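Matching sites in 3-oxoacyl-(acyl-carrier protein) synthase II from Thermus thermophilus, a protein that probably catalyses the condensation of malonyl-ACP with a growing acyl chain during fatty acid elongation, as a homodimer (PDB 1J3N (chain A, 2.00 Å), residues Gly186-Ala191 and Glu231-Leu236), and in its relative 3-oxoacyl-[acyl-carrier-protein] synthase, mitochondrial from Arabidopsis thaliana (PDB 1W0I (chain B, 2.10 Å), residues Gly204-Ser209 and Glu250-Ile255). One frame, after least-squares fit of the local backbone (RMSD 0.21 Å); residues are numbered along the deposited sequences.

Structure 1 (1J3N); sequences GGTEAA and EGAGVL.
Thr188, with OG1 trans to its backbone N (chi1 179°), brings this hydroxyl within 3.8 Å of Ala233 CB, its partner in an antiparallel non-hydrogen-bonded pair. Glu231 CB lies 3.8 Å from Glu189 O. Ala233 CB also rests 3.5 Å from Gly187 O, an oxygen that accepts Gly234 N at 2.9 Å. Gly187 N returns a bond to Gly234 O, and Glu189 and Gly232 exchange a similar pair. At Gly186 a CB would collide with Gly234 O.

The polar ends find partners beyond the two strands: Thr188 OG1 bonds Phe71 O of helix 70-86, Glu189 OE1 accepts from Gly341 N and OE2 from Ile106 N, and Glu231 OE2 forms a salt bridge with Arg38 and accepts from Val52 N. The buried contact joins strands 182-189 and 232-240 in the mixed sheet of the thiolase-like fold, where strand 98-103 runs parallel to 182-189 and strand 4-13 pairs with 232-240.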
# COMPACT_ATOMS: atom_id res chain seq x y z
N GLY A 186 5.26 -10.45 0.29
CA GLY A 186 4.85 -10.95 -1.01
C GLY A 186 3.58 -10.30 -1.48
O GLY A 186 3.32 -9.14 -1.19
N GLY A 187 2.77 -11.06 -2.22
CA GLY A 187 1.52 -10.52 -2.71
C GLY A 187 0.45 -11.57 -2.91
O GLY A 187 0.74 -12.75 -3.07
N THR A 188 -0.80 -11.12 -2.87
CA THR A 188 -1.92 -12.02 -3.06
C THR A 188 -2.96 -11.33 -3.93
O THR A 188 -3.11 -10.11 -3.89
CB THR A 188 -2.57 -12.41 -1.72
OG1 THR A 188 -3.69 -13.27 -1.96
CG2 THR A 188 -3.05 -11.17 -0.98
N GLU A 189 -3.67 -12.12 -4.73
CA GLU A 189 -4.73 -11.58 -5.58
C GLU A 189 -5.78 -12.65 -5.80
O GLU A 189 -5.44 -13.80 -6.04
CB GLU A 189 -4.18 -11.14 -6.93
CG GLU A 189 -5.04 -10.09 -7.59
CD GLU A 189 -4.90 -8.74 -6.90
OE1 GLU A 189 -3.85 -8.10 -7.10
OE2 GLU A 189 -5.83 -8.34 -6.16
N ALA A 190 -7.05 -12.25 -5.70
CA ALA A 190 -8.18 -13.16 -5.90
C ALA A 190 -9.25 -12.40 -6.67
O ALA A 190 -10.33 -12.13 -6.14
CB ALA A 190 -8.72 -13.63 -4.55
N ALA A 191 -8.94 -12.04 -7.91
CA ALA A 191 -9.86 -11.26 -8.72
C ALA A 191 -10.52 -11.99 -9.90
O ALA A 191 -10.98 -11.35 -10.86
CB ALA A 191 -9.17 -10.00 -9.22
N GLU A 231 -4.58 -16.14 -10.54
CA GLU A 231 -4.85 -15.86 -9.15
C GLU A 231 -3.81 -16.62 -8.35
O GLU A 231 -3.13 -17.50 -8.89
CB GLU A 231 -6.26 -16.33 -8.75
CG GLU A 231 -6.37 -17.83 -8.57
CD GLU A 231 -7.79 -18.28 -8.27
OE1 GLU A 231 -8.54 -17.50 -7.65
OE2 GLU A 231 -8.15 -19.42 -8.65
N GLY A 232 -3.70 -16.29 -7.08
CA GLY A 232 -2.74 -16.97 -6.24
C GLY A 232 -2.05 -16.03 -5.28
O GLY A 232 -2.49 -14.89 -5.07
N ALA A 233 -0.95 -16.50 -4.71
CA ALA A 233 -0.20 -15.69 -3.76
C ALA A 233 1.23 -16.18 -3.65
O ALA A 233 1.53 -17.35 -3.86
CB ALA A 233 -0.86 -15.74 -2.39
N GLY A 234 2.11 -15.25 -3.30
CA GLY A 234 3.50 -15.59 -3.13
C GLY A 234 3.97 -14.89 -1.88
O GLY A 234 3.88 -13.67 -1.78
N VAL A 235 4.42 -15.68 -0.90
CA VAL A 235 4.93 -15.14 0.35
C VAL A 235 6.31 -15.72 0.58
O VAL A 235 6.50 -16.94 0.59
CB VAL A 235 4.01 -15.49 1.55
CG1 VAL A 235 4.62 -14.99 2.85
CG2 VAL A 235 2.64 -14.85 1.35
N LEU A 236 7.30 -14.84 0.72
CA LEU A 236 8.66 -15.30 0.93
C LEU A 236 9.11 -14.90 2.32
O LEU A 236 8.66 -13.91 2.87
CB LEU A 236 9.60 -14.68 -0.12
CG LEU A 236 9.36 -15.01 -1.60
CD1 LEU A 236 8.12 -14.28 -2.13
CD2 LEU A 236 10.57 -14.60 -2.41

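Structure 2 (1W0I); sequences GGTESS and EGSGVI.
Thr206, with OG1 trans to its backbone N (chi1 -177°), brings this hydroxyl within 3.5 Å of Ser252 CB, its partner in an antiparallel non-hydrogen-bonded pair. Glu250 CB lies 3.6 Å from Glu207 O. Ser252 CB rests 3.5 Å from Gly205 O, and with OG anti to N (chi1 179°) the hydroxyl donates to that oxygen at 2.9 Å from above the carbonyl plane. Gly205 O also accepts Gly253 N at 2.9 Å, so two donors grip it. Gly205 N returns a bond to Gly253 O, and Glu207 and Gly251 exchange a similar pair. At Gly204 a CB would collide with Gly253 O.

Ser208 OG bonds a water at 2.9 Å, and this water donates to Glu250 OE1. The polar ends find partners beyond the two strands: Thr206 OG1 bonds Phe88 O of helix 87-102, Glu207 OE2 accepts from Ile124 N, and Glu250 binds Tyr91 OH through OE1 and Val65 N through OE2. The side chains of Cys179 and His359, predicted active-site residues, lie about 8 Å from that of Glu207.

Comparison
Both sites share an antiparallel strand pair whose comparable CA atoms coincide within the error, with the backbone bonds between Gly187(A) and Gly234(A) recurring between Gly205(B) and Gly253(B). The side chains of Thr188(A), Glu189(A) and Glu231(A) keep their place in Thr206(B), Glu207(B) and Glu250(B).

The clearest change is Ala233(A) against Ser252(B). The CB atoms coincide, and each keeps its touch on the glycine carbonyl, at 3.5 Å from Ala233(A) CB to Gly187(A) O and likewise 3.5 Å from Ser252(B) CB to Gly205(B) O. OG of Ser252(B) has no counterpart in the alanine and adds a 2.9 Å hydrogen bond to Gly205(B) O. This side-chain bond supplements the backbone pairing and might tie the two strands a little more firmly.

At the next exchanged position, Ala190(A) is replaced by Ser208(B), again with coincident CB atoms. The added OG of Ser208(B) stands 3.4 Å from Glu250(B) OE1, whereas Ala190(A) CB comes no nearer than 5.0 Å to Glu231(A) OE1. A polar group thus faces the carboxylate, and a water modelled in structure 2 bonds both Ser208(B) OG and Glu250(B) OE1.

Leu236(A) and Ile255(B), both buried, branch differently, although CG of Leu236(A) and CG2 of Ile255(B) lie 0.4 Å apart after superposition.

Structure 2 (1W0I)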
# COMPACT_ATOMS: atom_id res chain seq x y z
N GLY B 204 5.19 -10.38 0.40
CA GLY B 204 4.77 -10.92 -0.88
C GLY B 204 3.49 -10.28 -1.37
O GLY B 204 3.16 -9.16 -1.01
N GLY B 205 2.77 -11.02 -2.19
CA GLY B 205 1.54 -10.50 -2.73
C GLY B 205 0.49 -11.58 -2.88
O GLY B 205 0.79 -12.77 -2.92
N THR B 206 -0.75 -11.14 -2.96
CA THR B 206 -1.84 -12.06 -3.10
C THR B 206 -2.91 -11.39 -3.94
O THR B 206 -3.08 -10.17 -3.91
CB THR B 206 -2.41 -12.46 -1.73
OG1 THR B 206 -3.46 -13.42 -1.90
CG2 THR B 206 -2.97 -11.23 -1.01
N GLU B 207 -3.64 -12.20 -4.70
CA GLU B 207 -4.70 -11.70 -5.55
C GLU B 207 -5.72 -12.78 -5.86
O GLU B 207 -5.37 -13.93 -6.14
CB GLU B 207 -4.13 -11.17 -6.87
CG GLU B 207 -5.09 -10.25 -7.61
CD GLU B 207 -5.08 -8.85 -7.05
OE1 GLU B 207 -4.06 -8.15 -7.23
OE2 GLU B 207 -6.07 -8.45 -6.39
N SER B 208 -6.99 -12.40 -5.79
CA SER B 208 -8.07 -13.31 -6.11
C SER B 208 -9.15 -12.44 -6.73
O SER B 208 -10.12 -12.06 -6.07
CB SER B 208 -8.60 -13.99 -4.84
OG SER B 208 -9.50 -15.02 -5.18
N SER B 209 -8.96 -12.11 -8.00
CA SER B 209 -9.89 -11.25 -8.69
C SER B 209 -10.44 -11.86 -9.97
O SER B 209 -10.52 -11.18 -11.00
CB SER B 209 -9.23 -9.90 -8.98
OG SER B 209 -10.18 -8.85 -8.92
N GLU B 250 -4.83 -16.02 -10.50
CA GLU B 250 -5.03 -15.77 -9.07
C GLU B 250 -4.03 -16.58 -8.26
O GLU B 250 -3.41 -17.52 -8.77
CB GLU B 250 -6.45 -16.18 -8.67
CG GLU B 250 -6.74 -17.65 -8.91
CD GLU B 250 -7.98 -18.14 -8.20
OE1 GLU B 250 -8.54 -17.38 -7.38
OE2 GLU B 250 -8.40 -19.28 -8.47
N GLY B 251 -3.88 -16.23 -6.99
CA GLY B 251 -2.95 -16.94 -6.13
C GLY B 251 -2.18 -16.01 -5.21
O GLY B 251 -2.55 -14.84 -5.04
N SER B 252 -1.11 -16.52 -4.63
CA SER B 252 -0.31 -15.73 -3.71
C SER B 252 1.13 -16.22 -3.67
O SER B 252 1.40 -17.39 -3.93
CB SER B 252 -0.92 -15.80 -2.30
OG SER B 252 -0.15 -15.06 -1.36
N GLY B 253 2.04 -15.31 -3.35
CA GLY B 253 3.44 -15.66 -3.24
C GLY B 253 3.96 -14.96 -2.01
O GLY B 253 3.79 -13.74 -1.85
N VAL B 254 4.59 -15.71 -1.11
CA VAL B 254 5.13 -15.14 0.13
C VAL B 254 6.52 -15.69 0.40
O VAL B 254 6.77 -16.87 0.22
CB VAL B 254 4.23 -15.48 1.34
CG1 VAL B 254 4.85 -14.91 2.62
CG2 VAL B 254 2.84 -14.93 1.14
N ILE B 255 7.43 -14.82 0.85
CA ILE B 255 8.79 -15.24 1.17
C ILE B 255 9.18 -14.70 2.53
O ILE B 255 8.61 -13.71 3.01
CB ILE B 255 9.84 -14.74 0.13
CG1 ILE B 255 9.93 -13.21 0.15
CG2 ILE B 255 9.46 -15.21 -1.27
CD1 ILE B 255 10.93 -12.66 -0.87
O HOH W 1 -10.89 -15.21 -7.73